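PDB 5O6M: Polyphosphate:AMP phosphotransferase from Meiothermus ruber H328, which uses inorganic polyphosphate as phosphate donor to convert AMP to ADP and ADP to ATP, and also accepts other nucleoside mono- and diphosphates. Local coordinates for residues R101-R106 with R147-F152. The protein carries 1 engineered substitution. Sequence-based numbering, arbitrary orientation.
Sequences RDYLWR and RHIREF. With ATP (adenosine-5'-triphosphate), chain X; PO4 (phosphate ion), chain B.
Tyr-103 reaches His-148 with its hydroxyl, carried to the helix by a long, rigid ring: Tyr-103 OH lies 2.9 Å from His-148 ND1 in a hydrogen bond that either partner could donate, each at the edge of the other's ring. The tyrosine meets the imidazole side chain nearly perpendicularly, and NE2 is held by Asp-158 of the second subunit; histidine suits the place by offering a nitrogen to each. Beside this polar link, apolar Leu-104 and Phe-152, fit for a buried spot, run alongside each other, pointing opposite ways, Leu-104 CD1 resting 3.8 Å from Phe-152 CG. The contact fastens the turn leading into helix 105-108 to helix 145-158 of the P-loop-type kinase fold, near the nucleotide site, where Arg-106 NH2 lies 3.1 Å from ATP N7. From CB, Arg-101 bends at chi2 (104°), laying its CD 3.5 Å above the centre of the Trp-105 ring; farther out, Trp-105 CZ2 faces the guanidinium. Its NH1 donates to Gln-97 O and comes doubtfully close to a phosphate ion, probably from the crystallisation liquor; arginine pairs methylenes for the indole with a cationic end. With alanine here, Trp-105 would probably lose this methylene packing, and Gln-97 O its guanidinium donor.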
loop_
_atom_site.group_PDB
_atom_site.type_symbol
_atom_site.label_atom_id
_atom_site.label_comp_id
_atom_site.label_asym_id
_atom_site.label_seq_id
_atom_site.Cartn_x
_atom_site.Cartn_y
_atom_site.Cartn_z
ATOM N N ARG D 101 2.065 -13.111 -5.007
ATOM C CA ARG D 101 0.697 -12.963 -5.479
ATOM C C ARG D 101 0.670 -13.084 -6.996
ATOM O O ARG D 101 1.706 -13.050 -7.666
ATOM C CB ARG D 101 0.096 -11.612 -5.070
ATOM C CG ARG D 101 -0.200 -11.466 -3.600
ATOM C CD ARG D 101 0.844 -10.586 -2.957
ATOM N NE ARG D 101 0.551 -10.313 -1.555
ATOM C CZ ARG D 101 1.480 -10.038 -0.648
ATOM N NH1 ARG D 101 2.759 -10.005 -0.999
ATOM N NH2 ARG D 101 1.133 -9.794 0.607
ATOM N N ASP D 102 -0.540 -13.188 -7.538
ATOM C CA ASP D 102 -0.698 -13.207 -8.983
ATOM C C ASP D 102 -0.023 -11.989 -9.598
ATOM O O ASP D 102 0.123 -10.942 -8.961
ATOM C CB ASP D 102 -2.181 -13.235 -9.356
ATOM C CG ASP D 102 -2.912 -11.974 -8.932
ATOM O OD1 ASP D 102 -3.416 -11.934 -7.788
ATOM O OD2 ASP D 102 -2.981 -11.024 -9.742
ATOM N N TYR D 103 0.396 -12.134 -10.853
ATOM C CA TYR D 103 1.160 -11.082 -11.510
ATOM C C TYR D 103 0.363 -9.791 -11.670
ATOM O O TYR D 103 0.964 -8.725 -11.845
ATOM C CB TYR D 103 1.645 -11.578 -12.872
ATOM C CG TYR D 103 0.514 -11.903 -13.811
ATOM C CD1 TYR D 103 -0.172 -13.112 -13.718
ATOM C CD2 TYR D 103 0.129 -11.001 -14.792
ATOM C CE1 TYR D 103 -1.215 -13.408 -14.575
ATOM C CE2 TYR D 103 -0.905 -11.285 -15.652
ATOM C CZ TYR D 103 -1.573 -12.488 -15.543
ATOM O OH TYR D 103 -2.604 -12.760 -16.408
ATOM N N LEU D 104 -0.970 -9.855 -11.624
ATOM C CA LEU D 104 -1.780 -8.648 -11.747
ATOM C C LEU D 104 -1.920 -7.882 -10.435
ATOM O O LEU D 104 -2.390 -6.738 -10.453
ATOM C CB LEU D 104 -3.174 -8.988 -12.289
ATOM C CG LEU D 104 -3.301 -9.311 -13.778
ATOM C CD1 LEU D 104 -4.760 -9.462 -14.167
ATOM C CD2 LEU D 104 -2.640 -8.234 -14.620
ATOM N N TRP D 105 -1.517 -8.471 -9.309
ATOM C CA TRP D 105 -1.662 -7.802 -8.020
ATOM C C TRP D 105 -0.913 -6.472 -8.004
ATOM O O TRP D 105 -1.491 -5.422 -7.702
ATOM C CB TRP D 105 -1.160 -8.725 -6.913
ATOM C CG TRP D 105 -1.189 -8.174 -5.510
ATOM C CD1 TRP D 105 -2.268 -8.122 -4.671
ATOM C CD2 TRP D 105 -0.082 -7.639 -4.771
ATOM N NE1 TRP D 105 -1.902 -7.584 -3.460
ATOM C CE2 TRP D 105 -0.566 -7.280 -3.495
ATOM C CE3 TRP D 105 1.269 -7.428 -5.063
ATOM C CZ2 TRP D 105 0.252 -6.717 -2.515
ATOM C CZ3 TRP D 105 2.079 -6.868 -4.091
ATOM C CH2 TRP D 105 1.569 -6.520 -2.832
ATOM N N ARG D 106 0.379 -6.493 -8.333
ATOM C CA ARG D 106 1.170 -5.269 -8.280
ATOM C C ARG D 106 0.746 -4.251 -9.332
ATOM O O ARG D 106 1.009 -3.057 -9.160
ATOM C CB ARG D 106 2.658 -5.588 -8.437
ATOM C CG ARG D 106 3.053 -6.048 -9.825
ATOM C CD ARG D 106 4.561 -6.089 -9.959
ATOM N NE ARG D 106 4.981 -6.286 -11.343
ATOM C CZ ARG D 106 6.219 -6.081 -11.776
ATOM N NH1 ARG D 106 7.158 -5.679 -10.929
ATOM N NH2 ARG D 106 6.517 -6.279 -13.054
ATOM N N ARG D 147 -6.019 -14.209 -21.902
ATOM C CA ARG D 147 -7.403 -14.146 -21.452
ATOM C C ARG D 147 -7.535 -13.281 -20.207
ATOM O O ARG D 147 -8.374 -12.373 -20.155
ATOM C CB ARG D 147 -7.912 -15.559 -21.176
ATOM C CG ARG D 147 -9.186 -15.601 -20.365
ATOM C CD ARG D 147 -10.347 -16.139 -21.150
ATOM N NE ARG D 147 -11.349 -16.699 -20.252
ATOM C CZ ARG D 147 -12.609 -16.939 -20.594
ATOM N NH1 ARG D 147 -13.452 -17.441 -19.703
ATOM N NH2 ARG D 147 -13.029 -16.660 -21.824
ATOM N N HIS D 148 -6.699 -13.543 -19.197
ATOM C CA HIS D 148 -6.697 -12.740 -17.978
ATOM C C HIS D 148 -6.674 -11.252 -18.296
ATOM O O HIS D 148 -7.413 -10.461 -17.699
ATOM C CB HIS D 148 -5.483 -13.097 -17.119
ATOM C CG HIS D 148 -5.386 -14.547 -16.769
ATOM N ND1 HIS D 148 -4.231 -15.111 -16.273
ATOM C CD2 HIS D 148 -6.299 -15.545 -16.830
ATOM C CE1 HIS D 148 -4.435 -16.398 -16.048
ATOM N NE2 HIS D 148 -5.680 -16.686 -16.379
ATOM N N ILE D 149 -5.809 -10.854 -19.227
ATOM C CA ILE D 149 -5.592 -9.438 -19.502
ATOM C C ILE D 149 -6.795 -8.830 -20.211
ATOM O O ILE D 149 -7.250 -7.734 -19.859
ATOM C CB ILE D 149 -4.296 -9.252 -20.308
ATOM C CG1 ILE D 149 -3.092 -9.626 -19.441
ATOM C CG2 ILE D 149 -4.190 -7.827 -20.849
ATOM C CD1 ILE D 149 -1.761 -9.542 -20.153
ATOM N N ARG D 150 -7.327 -9.521 -21.221
ATOM C CA ARG D 150 -8.532 -9.025 -21.884
ATOM C C ARG D 150 -9.644 -8.777 -20.876
ATOM O O ARG D 150 -10.333 -7.753 -20.936
ATOM C CB ARG D 150 -9.001 -10.007 -22.959
ATOM C CG ARG D 150 -8.197 -9.972 -24.249
ATOM C CD ARG D 150 -8.904 -10.762 -25.344
ATOM N NE ARG D 150 -9.156 -12.141 -24.941
ATOM C CZ ARG D 150 -8.329 -13.153 -25.178
ATOM N NH1 ARG D 150 -7.186 -12.946 -25.823
ATOM N NH2 ARG D 150 -8.646 -14.375 -24.773
ATOM N N GLU D 151 -9.825 -9.706 -19.934
ATOM C CA GLU D 151 -10.907 -9.597 -18.965
ATOM C C GLU D 151 -10.587 -8.570 -17.891
ATOM O O GLU D 151 -11.481 -7.861 -17.419
ATOM C CB GLU D 151 -11.180 -10.964 -18.332
ATOM C CG GLU D 151 -11.667 -12.008 -19.324
ATOM C CD GLU D 151 -12.915 -11.563 -20.064
ATOM O OE1 GLU D 151 -13.067 -11.915 -21.253
ATOM O OE2 GLU D 151 -13.737 -10.843 -19.461
ATOM N N PHE D 152 -9.319 -8.484 -17.487
ATOM C CA PHE D 152 -8.915 -7.442 -16.553
ATOM C C PHE D 152 -9.167 -6.061 -17.140
ATOM O O PHE D 152 -9.745 -5.189 -16.482
ATOM C CB PHE D 152 -7.439 -7.616 -16.191
ATOM C CG PHE D 152 -6.884 -6.503 -15.352
ATOM C CD1 PHE D 152 -7.420 -6.220 -14.105
ATOM C CD2 PHE D 152 -5.809 -5.754 -15.801
ATOM C CE1 PHE D 152 -6.905 -5.197 -13.328
ATOM C CE2 PHE D 152 -5.287 -4.731 -15.027
ATOM C CZ PHE D 152 -5.837 -4.452 -13.791
HETATM P PG ATP X . 13.732 0.591 -18.414
HETATM O O1G ATP X . 12.238 0.509 -18.256
HETATM O O2G ATP X . 14.253 -0.264 -19.567
HETATM O O3G ATP X . 14.232 2.030 -18.602
HETATM P PB ATP X . 15.194 0.669 -15.878
HETATM O O1B ATP X . 16.638 0.348 -15.870
HETATM O O2B ATP X . 14.832 2.155 -15.872
HETATM O O3B ATP X . 14.446 0.006 -17.116
HETATM P PA ATP X . 13.202 -0.948 -14.392
HETATM O O1A ATP X . 11.953 -0.163 -14.469
HETATM O O2A ATP X . 13.445 -1.599 -13.032
HETATM O O3A ATP X . 14.457 0.003 -14.635
HETATM O "O5'" ATP X . 13.166 -2.197 -15.458
HETATM C "C5'" ATP X . 14.066 -3.313 -15.290
HETATM C "C4'" ATP X . 13.590 -4.554 -16.009
HETATM O "O4'" ATP X . 12.406 -5.102 -15.389
HETATM C "C3'" ATP X . 13.260 -4.409 -17.504
HETATM O "O3'" ATP X . 14.245 -5.087 -18.275
HETATM C "C2'" ATP X . 11.889 -5.096 -17.645
HETATM O "O2'" ATP X . 11.796 -5.938 -18.789
HETATM C "C1'" ATP X . 11.852 -5.939 -16.377
HETATM N N9 ATP X . 10.526 -6.393 -15.970
HETATM C C8 ATP X . 9.373 -5.660 -15.881
HETATM N N7 ATP X . 8.307 -6.371 -15.596
HETATM C C5 ATP X . 8.796 -7.664 -15.485
HETATM C C6 ATP X . 8.170 -8.897 -15.213
HETATM N N6 ATP X . 6.853 -9.042 -15.046
HETATM N N1 ATP X . 8.951 -9.997 -15.160
HETATM C C2 ATP X . 10.262 -9.869 -15.382
HETATM N N3 ATP X . 10.959 -8.766 -15.664
HETATM C C4 ATP X . 10.164 -7.692 -15.701
HETATM P P PO4 B . 4.514 -10.508 2.296
HETATM O O1 PO4 B . 4.364 -9.975 0.896
HETATM O O2 PO4 B . 3.249 -11.251 2.659
HETATM O O3 PO4 B . 5.701 -11.438 2.353
HETATM O O4 PO4 B . 4.722 -9.359 3.256
#